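Local atomic coordinates of salicylaldehyde dehydrogenase NahF (PDB entry 4JZ6), a protein that probably catalyses the NAD+-dependent oxidation of salicylaldehyde to salicylate, a step in the breakdown of naphthalene. Residues A231-K236 and Q255-H260; S272-L277 and G427-D432; R306-E311 and V403-K408. All coordinates share one frame; numbering follows the deposited sequence.

In the fold
Contact 1 belongs to the coenzyme-binding part of this aldehyde dehydrogenase, while contacts 2 and 3 belong to the sheet of the catalytic domain, their centres about 41 and about 42 Å from that of contact 1. Contacts 2 and 3 are about 10 Å apart, centre to centre, because strands 273-276 and 306-310 are neighbours: Leu274 N lies 2.8 Å from Arg306 O, a probable hydrogen bond. Together they give four consecutive parallel strands, 401-407, 306-310, 273-276 and 425-429. Salicylaldehyde occupies two separate pockets; measured to the nearest bound molecule, the side chain of Ala257 is about 6 Å away and that of Pro273 about 13 Å. The predicted active-site residue Glu267 precedes strand 273-276.

Contact 1: residues A231-K236 and Q255-H260; sequences ALISAK and QKAAQH
Helices 225-233 and 247-259 come together where Ile233 faces Ala257, their CA atoms 6.1 Å apart, and the chain just beyond keeps them close, with Ser234 near His260. Ile233 carries the apolar half of the contact. Its CG2, anti to the backbone N, reaches across to the main chain of the other helix and rests 3.7 Å from Ala257 CA. The small methyl of alanine lets the branched side chain come this near; Ala257 CB itself is 4.2 Å from Ile233 CG2. The other branch of isoleucine ends in CD1, 4.0 Å from Lys256 CB. These two side chains cross at about a right angle, and the lysine bends at chi2 (-71°), which turns CD aside, so only the root of Lys256 packs here while its amino end leads away.

The polar half is a single hydrogen bond in which His260 NE2 donates to Ser234 OG at 3.2 Å. The hydroxyl stands 36° out of the imidazole plane, so the bond is far from in line with the ring. Serine suits the place because its OG lies beside its own backbone N (chi1 -56°), where it is also bonded to Asp230 O in the preceding turn. With these two partners, OG links the chain at Ser234 to the imidazole that follows helix 247-259. His260 CD2 meanwhile lies 3.8 Å from Ser234 CA.

Beneath the pair, Ile233 and Ala257 both rest on Ile241 of strand 240-244, and Ile233 also touches Leu160 of strand 159-162. Helix 225-233, strand 240-244 and helix 247-259 follow one another, an alternation of helix and parallel strand that belongs to the Rossmann-like coenzyme-binding domain of aldehyde dehydrogenases.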
ATOM      1  N   ALA A 231      13.787  -7.381  13.764  1.00 29.06           N
ATOM      2  CA  ALA A 231      14.229  -6.297  14.639  1.00 29.23           C
ATOM      3  C   ALA A 231      14.045  -4.932  13.983  1.00 30.80           C
ATOM      4  O   ALA A 231      13.645  -3.960  14.633  1.00 27.98           O
ATOM      5  CB  ALA A 231      15.672  -6.497  15.030  1.00 29.98           C
ATOM      6  N   LEU A 232      14.346  -4.867  12.691  1.00 31.27           N
ATOM      7  CA  LEU A 232      14.215  -3.625  11.945  1.00 33.37           C
ATOM      8  C   LEU A 232      12.748  -3.244  11.714  1.00 35.35           C
ATOM      9  O   LEU A 232      12.373  -2.075  11.814  1.00 37.64           O
ATOM     10  CB  LEU A 232      14.992  -3.724  10.632  1.00 25.60           C
ATOM     11  CG  LEU A 232      16.506  -3.738  10.868  1.00 30.50           C
ATOM     12  CD1 LEU A 232      17.252  -4.342   9.693  1.00 31.18           C
ATOM     13  CD2 LEU A 232      17.011  -2.326  11.154  1.00 29.96           C
ATOM     14  N   ILE A 233      11.919  -4.235  11.417  1.00 35.29           N
ATOM     15  CA  ILE A 233      10.498  -3.993  11.202  1.00 32.18           C
ATOM     16  C   ILE A 233       9.835  -3.564  12.505  1.00 31.05           C
ATOM     17  O   ILE A 233       8.971  -2.683  12.509  1.00 28.66           O
ATOM     18  CB  ILE A 233       9.796  -5.249  10.639  1.00 30.34           C
ATOM     19  CG1 ILE A 233      10.333  -5.576   9.246  1.00 25.49           C
ATOM     20  CG2 ILE A 233       8.289  -5.052  10.580  1.00 29.29           C
ATOM     21  CD1 ILE A 233       9.993  -6.973   8.791  1.00 27.93           C
ATOM     22  N   SER A 234      10.257  -4.175  13.610  1.00 36.62           N
ATOM     23  CA  SER A 234       9.715  -3.859  14.930  1.00 38.65           C
ATOM     24  C   SER A 234      10.319  -2.582  15.495  1.00 37.32           C
ATOM     25  O   SER A 234       9.892  -2.100  16.541  1.00 41.54           O
ATOM     26  CB  SER A 234       9.959  -5.011  15.906  1.00 48.16           C
ATOM     27  OG  SER A 234       9.427  -6.228  15.414  1.00 57.58           O
ATOM     28  N   ALA A 235      11.320  -2.046  14.801  1.00 36.68           N
ATOM     29  CA  ALA A 235      12.024  -0.847  15.253  1.00 36.28           C
ATOM     30  C   ALA A 235      11.216   0.425  15.004  1.00 37.56           C
ATOM     31  O   ALA A 235      10.762   0.668  13.886  1.00 43.95           O
ATOM     32  CB  ALA A 235      13.381  -0.746  14.582  1.00 32.90           C
ATOM     33  N   LYS A 236      11.060   1.234  16.049  1.00 31.80           N
ATOM     34  CA  LYS A 236      10.296   2.474  15.966  1.00 37.29           C
ATOM     35  C   LYS A 236      10.847   3.439  14.921  1.00 35.23           C
ATOM     36  O   LYS A 236      10.100   4.249  14.365  1.00 32.13           O
ATOM     37  CB  LYS A 236      10.246   3.167  17.331  1.00 47.10           C
ATOM     38  CG  LYS A 236       9.298   2.517  18.329  1.00 69.35           C
ATOM     39  CD  LYS A 236       7.834   2.769  17.967  1.00 81.10           C
ATOM     40  CE  LYS A 236       6.879   2.049  18.921  1.00 84.37           C
ATOM     41  NZ  LYS A 236       7.077   2.419  20.354  1.00 83.59           N
ATOM     42  N   GLN A 255       3.461  -9.857   7.073  1.00 25.57           N
ATOM     43  CA  GLN A 255       2.809 -10.252   8.316  1.00 27.04           C
ATOM     44  C   GLN A 255       3.435  -9.557   9.522  1.00 30.62           C
ATOM     45  O   GLN A 255       2.736  -9.162  10.458  1.00 37.10           O
ATOM     46  CB  GLN A 255       2.850 -11.772   8.487  1.00 27.49           C
ATOM     47  CG  GLN A 255       1.979 -12.510   7.492  1.00 27.47           C
ATOM     48  CD  GLN A 255       2.066 -14.012   7.626  1.00 38.88           C
ATOM     49  OE1 GLN A 255       2.577 -14.696   6.735  1.00 38.26           O
ATOM     50  NE2 GLN A 255       1.552 -14.543   8.736  1.00 38.27           N
ATOM     51  N   LYS A 256       4.752  -9.389   9.487  1.00 29.37           N
ATOM     52  CA  LYS A 256       5.450  -8.714  10.570  1.00 27.90           C
ATOM     53  C   LYS A 256       5.122  -7.231  10.553  1.00 27.23           C
ATOM     54  O   LYS A 256       4.852  -6.633  11.596  1.00 26.63           O
ATOM     55  CB  LYS A 256       6.960  -8.935  10.464  1.00 27.27           C
ATOM     56  CG  LYS A 256       7.383 -10.388  10.628  1.00 34.12           C
ATOM     57  CD  LYS A 256       7.221 -10.857  12.069  1.00 45.31           C
ATOM     58  CE  LYS A 256       7.794 -12.259  12.259  1.00 51.56           C
ATOM     59  NZ  LYS A 256       7.641 -12.747  13.663  1.00 56.88           N
ATOM     60  N   ALA A 257       5.133  -6.638   9.365  1.00 25.09           N
ATOM     61  CA  ALA A 257       4.845  -5.218   9.241  1.00 24.38           C
ATOM     62  C   ALA A 257       3.392  -4.904   9.619  1.00 39.53           C
ATOM     63  O   ALA A 257       3.076  -3.795  10.071  1.00 30.67           O
ATOM     64  CB  ALA A 257       5.143  -4.746   7.846  1.00 23.42           C
ATOM     65  N   ALA A 258       2.512  -5.883   9.436  1.00 35.69           N
ATOM     66  CA  ALA A 258       1.114  -5.715   9.804  1.00 31.67           C
ATOM     67  C   ALA A 258       0.946  -5.604  11.317  1.00 38.54           C
ATOM     68  O   ALA A 258       0.060  -4.897  11.800  1.00 41.97           O
ATOM     69  CB  ALA A 258       0.286  -6.851   9.259  1.00 28.43           C
ATOM     70  N   GLN A 259       1.803  -6.293  12.066  1.00 38.01           N
ATOM     71  CA  GLN A 259       1.753  -6.233  13.526  1.00 33.09           C
ATOM     72  C   GLN A 259       2.083  -4.827  14.022  1.00 34.38           C
ATOM     73  O   GLN A 259       1.712  -4.449  15.140  1.00 33.60           O
ATOM     74  CB  GLN A 259       2.705  -7.258  14.151  1.00 28.60           C
ATOM     75  CG  GLN A 259       2.423  -8.694  13.744  1.00 29.35           C
ATOM     76  CD  GLN A 259       3.435  -9.667  14.317  1.00 39.06           C
ATOM     77  OE1 GLN A 259       3.825  -9.563  15.481  1.00 37.77           O
ATOM     78  NE2 GLN A 259       3.871 -10.621  13.497  1.00 45.91           N
ATOM     79  N   HIS A 260       2.772  -4.054  13.181  1.00 33.69           N
ATOM     80  CA  HIS A 260       3.116  -2.672  13.510  1.00 32.21           C
ATOM     81  C   HIS A 260       2.521  -1.668  12.522  1.00 30.81           C
ATOM     82  O   HIS A 260       2.949  -0.511  12.474  1.00 26.59           O
ATOM     83  CB  HIS A 260       4.633  -2.503  13.593  1.00 30.89           C
ATOM     84  CG  HIS A 260       5.292  -3.481  14.512  1.00 31.21           C
ATOM     85  ND1 HIS A 260       5.194  -3.399  15.882  1.00 29.00           N
ATOM     86  CD2 HIS A 260       6.042  -4.581  14.255  1.00 33.38           C
ATOM     87  CE1 HIS A 260       5.861  -4.396  16.432  1.00 34.32           C
ATOM     88  NE2 HIS A 260       6.387  -5.128  15.468  1.00 35.25           N
TER

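Contact 2: residues S272-L277 and G427-D432. With SO4 (sulfate ion), chain E.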
ATOM      1  N   SER A 272       6.289 -15.235 -15.422  1.00 26.50           N
ATOM      2  CA  SER A 272       6.031 -14.379 -16.573  1.00 24.39           C
ATOM      3  C   SER A 272       5.930 -15.126 -17.901  1.00 31.67           C
ATOM      4  O   SER A 272       6.874 -15.801 -18.318  1.00 34.74           O
ATOM      5  CB  SER A 272       7.100 -13.295 -16.642  1.00 24.29           C
ATOM      6  OG  SER A 272       6.981 -12.434 -15.524  1.00 21.32           O
ATOM      7  N   PRO A 273       4.773 -15.000 -18.572  1.00 31.41           N
ATOM      8  CA  PRO A 273       4.488 -15.756 -19.793  1.00 30.24           C
ATOM      9  C   PRO A 273       4.764 -14.967 -21.069  1.00 28.02           C
ATOM     10  O   PRO A 273       4.623 -13.742 -21.093  1.00 22.73           O
ATOM     11  CB  PRO A 273       2.984 -16.008 -19.679  1.00 23.70           C
ATOM     12  CG  PRO A 273       2.471 -14.759 -18.998  1.00 23.10           C
ATOM     13  CD  PRO A 273       3.592 -14.243 -18.112  1.00 22.59           C
ATOM     14  N   LEU A 274       5.159 -15.674 -22.122  1.00 26.85           N
ATOM     15  CA  LEU A 274       5.151 -15.099 -23.456  1.00 23.80           C
ATOM     16  C   LEU A 274       3.992 -15.724 -24.223  1.00 29.73           C
ATOM     17  O   LEU A 274       3.981 -16.933 -24.484  1.00 30.53           O
ATOM     18  CB  LEU A 274       6.476 -15.351 -24.174  1.00 24.01           C
ATOM     19  CG  LEU A 274       6.755 -14.485 -25.408  1.00 25.36           C
ATOM     20  CD1 LEU A 274       6.987 -13.046 -24.986  1.00 23.30           C
ATOM     21  CD2 LEU A 274       7.934 -14.999 -26.211  1.00 24.43           C
ATOM     22  N   ILE A 275       2.999 -14.906 -24.560  1.00 26.14           N
ATOM     23  CA  ILE A 275       1.852 -15.390 -25.321  1.00 24.90           C
ATOM     24  C   ILE A 275       2.116 -15.306 -26.824  1.00 28.44           C
ATOM     25  O   ILE A 275       2.283 -14.215 -27.386  1.00 25.35           O
ATOM     26  CB  ILE A 275       0.575 -14.605 -24.989  1.00 24.72           C
ATOM     27  CG1 ILE A 275       0.294 -14.655 -23.483  1.00 24.38           C
ATOM     28  CG2 ILE A 275      -0.595 -15.155 -25.782  1.00 25.48           C
ATOM     29  CD1 ILE A 275      -0.905 -13.850 -23.049  1.00 24.21           C
ATOM     30  N   VAL A 276       2.159 -16.469 -27.467  1.00 28.05           N
ATOM     31  CA  VAL A 276       2.396 -16.552 -28.899  1.00 26.56           C
ATOM     32  C   VAL A 276       1.109 -16.977 -29.590  1.00 27.27           C
ATOM     33  O   VAL A 276       0.769 -18.154 -29.592  1.00 27.87           O
ATOM     34  CB  VAL A 276       3.512 -17.564 -29.210  1.00 26.94           C
ATOM     35  CG1 VAL A 276       3.886 -17.520 -30.670  1.00 27.48           C
ATOM     36  CG2 VAL A 276       4.725 -17.283 -28.347  1.00 26.34           C
ATOM     37  N   LEU A 277       0.391 -16.011 -30.160  1.00 27.26           N
ATOM     38  CA  LEU A 277      -0.900 -16.278 -30.797  1.00 27.98           C
ATOM     39  C   LEU A 277      -0.680 -16.958 -32.137  1.00 28.83           C
ATOM     40  O   LEU A 277       0.457 -17.080 -32.585  1.00 51.87           O
ATOM     41  CB  LEU A 277      -1.707 -14.986 -30.973  1.00 27.77           C
ATOM     42  CG  LEU A 277      -1.900 -14.128 -29.716  1.00 26.94           C
ATOM     43  CD1 LEU A 277      -2.410 -12.753 -30.068  1.00 26.76           C
ATOM     44  CD2 LEU A 277      -2.836 -14.794 -28.730  1.00 27.06           C
ATOM     45  N   GLY A 427       4.528 -10.949 -22.224  1.00 21.93           N
ATOM     46  CA  GLY A 427       4.667 -10.515 -23.602  1.00 25.46           C
ATOM     47  C   GLY A 427       3.598 -11.155 -24.457  1.00 25.39           C
ATOM     48  O   GLY A 427       3.220 -12.302 -24.215  1.00 31.45           O
ATOM     49  N   VAL A 428       3.100 -10.420 -25.448  1.00 22.89           N
ATOM     50  CA  VAL A 428       2.067 -10.945 -26.336  1.00 23.72           C
ATOM     51  C   VAL A 428       2.453 -10.771 -27.799  1.00 23.98           C
ATOM     52  O   VAL A 428       2.487  -9.650 -28.302  1.00 27.40           O
ATOM     53  CB  VAL A 428       0.711 -10.244 -26.112  1.00 25.40           C
ATOM     54  CG1 VAL A 428      -0.343 -10.856 -27.003  1.00 24.26           C
ATOM     55  CG2 VAL A 428       0.298 -10.316 -24.648  1.00 23.10           C
ATOM     56  N   PHE A 429       2.732 -11.875 -28.486  1.00 30.39           N
ATOM     57  CA  PHE A 429       3.115 -11.805 -29.894  1.00 25.10           C
ATOM     58  C   PHE A 429       1.982 -12.138 -30.862  1.00 25.85           C
ATOM     59  O   PHE A 429       1.420 -13.231 -30.834  1.00 26.30           O
ATOM     60  CB  PHE A 429       4.322 -12.695 -30.180  1.00 25.35           C
ATOM     61  CG  PHE A 429       5.639 -12.009 -29.971  1.00 24.91           C
ATOM     62  CD1 PHE A 429       6.356 -11.520 -31.050  1.00 25.22           C
ATOM     63  CD2 PHE A 429       6.158 -11.847 -28.696  1.00 24.27           C
ATOM     64  CE1 PHE A 429       7.569 -10.890 -30.862  1.00 24.89           C
ATOM     65  CE2 PHE A 429       7.366 -11.212 -28.502  1.00 23.93           C
ATOM     66  CZ  PHE A 429       8.073 -10.732 -29.586  1.00 24.25           C
ATOM     67  N   GLY A 430       1.666 -11.183 -31.727  1.00 26.05           N
ATOM     68  CA  GLY A 430       0.661 -11.381 -32.753  1.00 26.85           C
ATOM     69  C   GLY A 430       0.795 -10.316 -33.820  1.00 27.13           C
ATOM     70  O   GLY A 430       1.027  -9.150 -33.509  1.00 26.80           O
ATOM     71  N   ARG A 431       0.660 -10.710 -35.081  1.00 28.00           N
ATOM     72  CA  ARG A 431       0.733  -9.748 -36.176  1.00 30.32           C
ATOM     73  C   ARG A 431      -0.446  -8.763 -36.202  1.00 28.53           C
ATOM     74  O   ARG A 431      -0.276  -7.614 -36.606  1.00 28.54           O
ATOM     75  CB  ARG A 431       0.895 -10.460 -37.519  1.00 29.45           C
ATOM     76  CG  ARG A 431       2.301 -10.971 -37.764  1.00 46.12           C
ATOM     77  CD  ARG A 431       2.467 -11.530 -39.165  1.00 44.61           C
ATOM     78  NE  ARG A 431       3.877 -11.575 -39.545  1.00 51.24           N
ATOM     79  CZ  ARG A 431       4.630 -12.670 -39.515  1.00 51.74           C
ATOM     80  NH1 ARG A 431       4.108 -13.832 -39.129  1.00 45.79           N
ATOM     81  NH2 ARG A 431       5.906 -12.601 -39.876  1.00 52.45           N
ATOM     82  N   ASP A 432      -1.631  -9.220 -35.786  1.00 44.85           N
ATOM     83  CA  ASP A 432      -2.780  -8.336 -35.558  1.00 28.71           C
ATOM     84  C   ASP A 432      -2.617  -7.724 -34.180  1.00 27.72           C
ATOM     85  O   ASP A 432      -2.826  -8.388 -33.163  1.00 27.28           O
ATOM     86  CB  ASP A 432      -4.095  -9.125 -35.653  1.00 33.83           C
ATOM     87  CG  ASP A 432      -5.345  -8.279 -35.383  1.00 34.79           C
ATOM     88  OD1 ASP A 432      -5.258  -7.131 -34.891  1.00 28.94           O
ATOM     89  OD2 ASP A 432      -6.445  -8.805 -35.657  1.00 33.61           O
TER
HETATM   90  S   SO4 E 504       7.230 -16.140 -39.488  0.75 41.09           S
HETATM   91  O1  SO4 E 504       6.865 -17.431 -40.069  0.75 43.09           O
HETATM   92  O2  SO4 E 504       6.983 -15.090 -40.474  0.75 38.29           O
HETATM   93  O3  SO4 E 504       6.398 -15.911 -38.311  0.75 39.77           O
HETATM   94  O4  SO4 E 504       8.643 -16.126 -39.104  0.75 31.23           O
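Strands 273-276 and 425-429, paired through Leu274 with Gly427, Ile275 with Val428 and Val276 with Phe429, are parallel neighbours in the sheet of the catalytic domain, and their short segments run only 14° apart. Four backbone hydrogen bonds alternate between them. Gly427 N gives the first to Pro273 O at 3.0 Å; proline, which has no N-H, joins this edge through its carbonyl. Ile275 uses both its N and its O, and Phe429 N meets Ile275 O at 2.6 Å, nearly along the C=O axis (177°). Leu277 N closes the series on Phe429 O.

On the face that bears Leu274 and Phe429, the leucine CG is anti to its backbone N (chi1 -164°), and CD1 lies 3.7 Å from Gly427 CA. Glycine, with no side chain, leaves room for that methyl. The same CD1 meets the edge of the phenyl ring, 4.0 Å from Phe429 CE2, and alanines of helix 282-294 pack against this ring. On the other face Ile275 and Val428 lie side by side, pointing the same way, with Ile275 CD1 4.1 Å from Val428 CG2. Leu277 CD1 adds a third aliphatic group, 4.2 Å from Val428 CG1, and helix 433-442 covers this side.

Beyond the strand, the guanidinium of Arg431 presents its edge to a sulfate: NH2 bonds sulfate O2 at 2.8 Å and NH1 bonds sulfate O3 at 3.2 Å. Ile282 N, Asn283 N and Arg320 also bind this ion, which probably comes from the crystallisation liquor. Within the pairing, buried peptide groups satisfy one another amid apolar packing; past its end, the N-H groups at the start of helix 282-294, with Arg431 and Arg320, probably make a positive site that would suit an anion.

Contact 3: residues R306-E311 and V403-K408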
ATOM      1  N   ARG A 306       6.906 -19.133 -18.821  1.00 24.87           N
ATOM      2  CA  ARG A 306       5.906 -19.828 -19.621  1.00 27.15           C
ATOM      3  C   ARG A 306       5.957 -19.350 -21.062  1.00 31.24           C
ATOM      4  O   ARG A 306       6.181 -18.166 -21.330  1.00 33.49           O
ATOM      5  CB  ARG A 306       4.498 -19.558 -19.089  1.00 25.30           C
ATOM      6  CG  ARG A 306       4.095 -20.330 -17.853  1.00 25.68           C
ATOM      7  CD  ARG A 306       2.934 -19.621 -17.192  1.00 25.38           C
ATOM      8  NE  ARG A 306       2.103 -20.506 -16.387  1.00 36.99           N
ATOM      9  CZ  ARG A 306       0.834 -20.250 -16.077  1.00 35.29           C
ATOM     10  NH1 ARG A 306       0.253 -19.137 -16.511  1.00 25.55           N
ATOM     11  NH2 ARG A 306       0.142 -21.109 -15.341  1.00 31.05           N
ATOM     12  N   LEU A 307       5.736 -20.279 -21.983  1.00 28.36           N
ATOM     13  CA  LEU A 307       5.484 -19.939 -23.369  1.00 26.11           C
ATOM     14  C   LEU A 307       4.098 -20.475 -23.712  1.00 31.47           C
ATOM     15  O   LEU A 307       3.957 -21.661 -24.037  1.00 28.83           O
ATOM     16  CB  LEU A 307       6.526 -20.590 -24.285  1.00 36.73           C
ATOM     17  CG  LEU A 307       7.981 -20.098 -24.339  1.00 34.51           C
ATOM     18  CD1 LEU A 307       8.035 -18.612 -24.643  1.00 34.08           C
ATOM     19  CD2 LEU A 307       8.753 -20.412 -23.062  1.00 30.72           C
ATOM     20  N   VAL A 308       3.067 -19.634 -23.617  1.00 26.53           N
ATOM     21  CA  VAL A 308       1.730 -20.085 -24.022  1.00 26.85           C
ATOM     22  C   VAL A 308       1.522 -19.869 -25.527  1.00 27.16           C
ATOM     23  O   VAL A 308       1.448 -18.741 -26.017  1.00 26.74           O
ATOM     24  CB  VAL A 308       0.562 -19.537 -23.117  1.00 26.58           C
ATOM     25  CG1 VAL A 308       0.951 -19.605 -21.652  1.00 26.25           C
ATOM     26  CG2 VAL A 308       0.184 -18.134 -23.466  1.00 26.02           C
ATOM     27  N   VAL A 309       1.488 -20.976 -26.264  1.00 27.98           N
ATOM     28  CA  VAL A 309       1.475 -20.918 -27.720  1.00 42.21           C
ATOM     29  C   VAL A 309       0.233 -21.580 -28.309  1.00 44.25           C
ATOM     30  O   VAL A 309      -0.256 -22.586 -27.795  1.00 29.75           O
ATOM     31  CB  VAL A 309       2.740 -21.574 -28.316  1.00 42.57           C
ATOM     32  CG1 VAL A 309       3.982 -20.853 -27.845  1.00 39.42           C
ATOM     33  CG2 VAL A 309       2.816 -23.020 -27.908  1.00 51.03           C
ATOM     34  N   ASP A 310      -0.285 -21.004 -29.387  1.00 29.45           N
ATOM     35  CA  ASP A 310      -1.446 -21.578 -30.042  1.00 33.65           C
ATOM     36  C   ASP A 310      -1.048 -22.887 -30.719  1.00 36.08           C
ATOM     37  O   ASP A 310       0.008 -22.974 -31.347  1.00 31.22           O
ATOM     38  CB  ASP A 310      -2.034 -20.603 -31.058  1.00 30.41           C
ATOM     39  CG  ASP A 310      -3.465 -20.930 -31.410  1.00 31.20           C
ATOM     40  OD1 ASP A 310      -3.685 -21.722 -32.346  1.00 32.11           O
ATOM     41  OD2 ASP A 310      -4.377 -20.399 -30.742  1.00 40.37           O
ATOM     42  N   GLU A 311      -1.894 -23.902 -30.575  1.00 37.13           N
ATOM     43  CA  GLU A 311      -1.615 -25.223 -31.122  1.00 32.89           C
ATOM     44  C   GLU A 311      -1.299 -25.188 -32.610  1.00 37.95           C
ATOM     45  O   GLU A 311      -0.453 -25.948 -33.076  1.00 40.11           O
ATOM     46  CB  GLU A 311      -2.793 -26.170 -30.871  1.00 72.62           C
ATOM     47  CG  GLU A 311      -2.667 -27.021 -29.617  1.00 72.30           C
ATOM     48  CD  GLU A 311      -1.626 -28.123 -29.739  1.00 72.25           C
ATOM     49  OE1 GLU A 311      -1.273 -28.713 -28.695  1.00 70.43           O
ATOM     50  OE2 GLU A 311      -1.169 -28.407 -30.870  1.00 72.38           O
ATOM     51  N   VAL A 403       8.865 -23.523 -19.607  1.00 27.56           N
ATOM     52  CA  VAL A 403       7.815 -24.457 -20.017  1.00 28.21           C
ATOM     53  C   VAL A 403       6.907 -23.941 -21.136  1.00 28.08           C
ATOM     54  O   VAL A 403       6.609 -22.746 -21.222  1.00 27.29           O
ATOM     55  CB  VAL A 403       6.936 -24.898 -18.825  1.00 29.57           C
ATOM     56  CG1 VAL A 403       7.794 -25.501 -17.730  1.00 28.80           C
ATOM     57  CG2 VAL A 403       6.123 -23.733 -18.290  1.00 27.67           C
ATOM     58  N   VAL A 404       6.477 -24.863 -21.992  1.00 28.76           N
ATOM     59  CA  VAL A 404       5.546 -24.549 -23.065  1.00 29.09           C
ATOM     60  C   VAL A 404       4.154 -25.077 -22.735  1.00 30.59           C
ATOM     61  O   VAL A 404       3.972 -26.278 -22.518  1.00 30.02           O
ATOM     62  CB  VAL A 404       5.993 -25.162 -24.406  1.00 29.41           C
ATOM     63  CG1 VAL A 404       5.175 -24.595 -25.542  1.00 29.37           C
ATOM     64  CG2 VAL A 404       7.465 -24.903 -24.640  1.00 32.83           C
ATOM     65  N   ILE A 405       3.177 -24.176 -22.683  1.00 28.76           N
ATOM     66  CA  ILE A 405       1.786 -24.584 -22.550  1.00 29.24           C
ATOM     67  C   ILE A 405       1.058 -24.276 -23.848  1.00 29.42           C
ATOM     68  O   ILE A 405       1.018 -23.129 -24.292  1.00 28.81           O
ATOM     69  CB  ILE A 405       1.081 -23.859 -21.400  1.00 28.73           C
ATOM     70  CG1 ILE A 405       1.909 -23.967 -20.117  1.00 28.48           C
ATOM     71  CG2 ILE A 405      -0.304 -24.441 -21.200  1.00 29.40           C
ATOM     72  CD1 ILE A 405       1.491 -22.995 -19.039  1.00 27.82           C
ATOM     73  N   ARG A 406       0.508 -25.310 -24.469  1.00 30.35           N
ATOM     74  CA  ARG A 406      -0.203 -25.140 -25.723  1.00 30.70           C
ATOM     75  C   ARG A 406      -1.658 -24.798 -25.443  1.00 34.45           C
ATOM     76  O   ARG A 406      -2.225 -25.233 -24.439  1.00 31.03           O
ATOM     77  CB  ARG A 406      -0.099 -26.407 -26.569  1.00 33.50           C
ATOM     78  CG  ARG A 406       1.300 -26.671 -27.092  1.00 31.72           C
ATOM     79  CD  ARG A 406       1.510 -28.130 -27.432  1.00 32.77           C
ATOM     80  NE  ARG A 406       2.858 -28.372 -27.936  1.00 32.92           N
ATOM     81  CZ  ARG A 406       3.146 -28.670 -29.199  1.00 34.93           C
ATOM     82  NH1 ARG A 406       4.408 -28.869 -29.557  1.00 34.57           N
ATOM     83  NH2 ARG A 406       2.178 -28.783 -30.102  1.00 38.28           N
ATOM     84  N   CYS A 407      -2.258 -24.008 -26.329  1.00 33.18           N
ATOM     85  CA  CYS A 407      -3.642 -23.589 -26.157  1.00 31.97           C
ATOM     86  C   CYS A 407      -4.334 -23.427 -27.494  1.00 33.71           C
ATOM     87  O   CYS A 407      -3.685 -23.364 -28.538  1.00 39.54           O
ATOM     88  CB  CYS A 407      -3.716 -22.270 -25.387  1.00 29.94           C
ATOM     89  SG  CYS A 407      -3.105 -20.824 -26.298  1.00 29.13           S
ATOM     90  N   LYS A 408      -5.658 -23.361 -27.452  1.00 34.07           N
ATOM     91  CA  LYS A 408      -6.454 -23.143 -28.648  1.00 41.46           C
ATOM     92  C   LYS A 408      -7.272 -21.868 -28.521  1.00 39.45           C
ATOM     93  O   LYS A 408      -8.271 -21.827 -27.806  1.00 45.39           O
ATOM     94  CB  LYS A 408      -7.376 -24.339 -28.910  1.00 51.74           C
ATOM     95  CG  LYS A 408      -6.673 -25.521 -29.557  1.00 62.66           C
ATOM     96  CD  LYS A 408      -7.186 -26.853 -29.018  1.00 71.37           C
ATOM     97  CE  LYS A 408      -6.403 -28.027 -29.606  1.00 71.84           C
ATOM     98  NZ  LYS A 408      -6.869 -29.345 -29.081  1.00 70.84           N
TER
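Main-chain hydrogen bonds join strands 306-310 and 401-407 in parallel, from Leu307 N to Val403 O (2.7 Å) onward, and Glu311 N on Cys407 O continues them just past the strand. They are not uniform: Ile405 N meets Leu307 O at 3.0 Å from 43° above the carbonyl plane. CA-H...O contacts fill in between them, the closest joining Val308 CA to Ile405 O at 3.1 Å.

Apolar contacts suit the beta-branched residues of a buried sheet. Val309 CG2 lies 3.7 Å from Val404 CG1, on the face covered by helix 311-327. On the face bearing Arg306 and Ile405, the methyl Ile405 CD1 sits over the guanidinium, 3.7 Å from Arg306 NE.

Across the two segments, the charged pair lies at the C-terminal end. Glu311 OE2 and Arg406 NH2 form a salt bridge whose hydrogen bond is long and weak (3.5 Å), the carboxylate and guanidinium planes 46° apart; Arg406 has stronger partners in Asp384 and Asp315. Asp310 caps helix 311-327 and bonds Gly409 N. The buried Arg306 is probably stabilised by the carboxylate of Asp419 and by the carbonyl oxygens of Tyr393 and Ile416, while the strand pairing itself rests on backbone bonds.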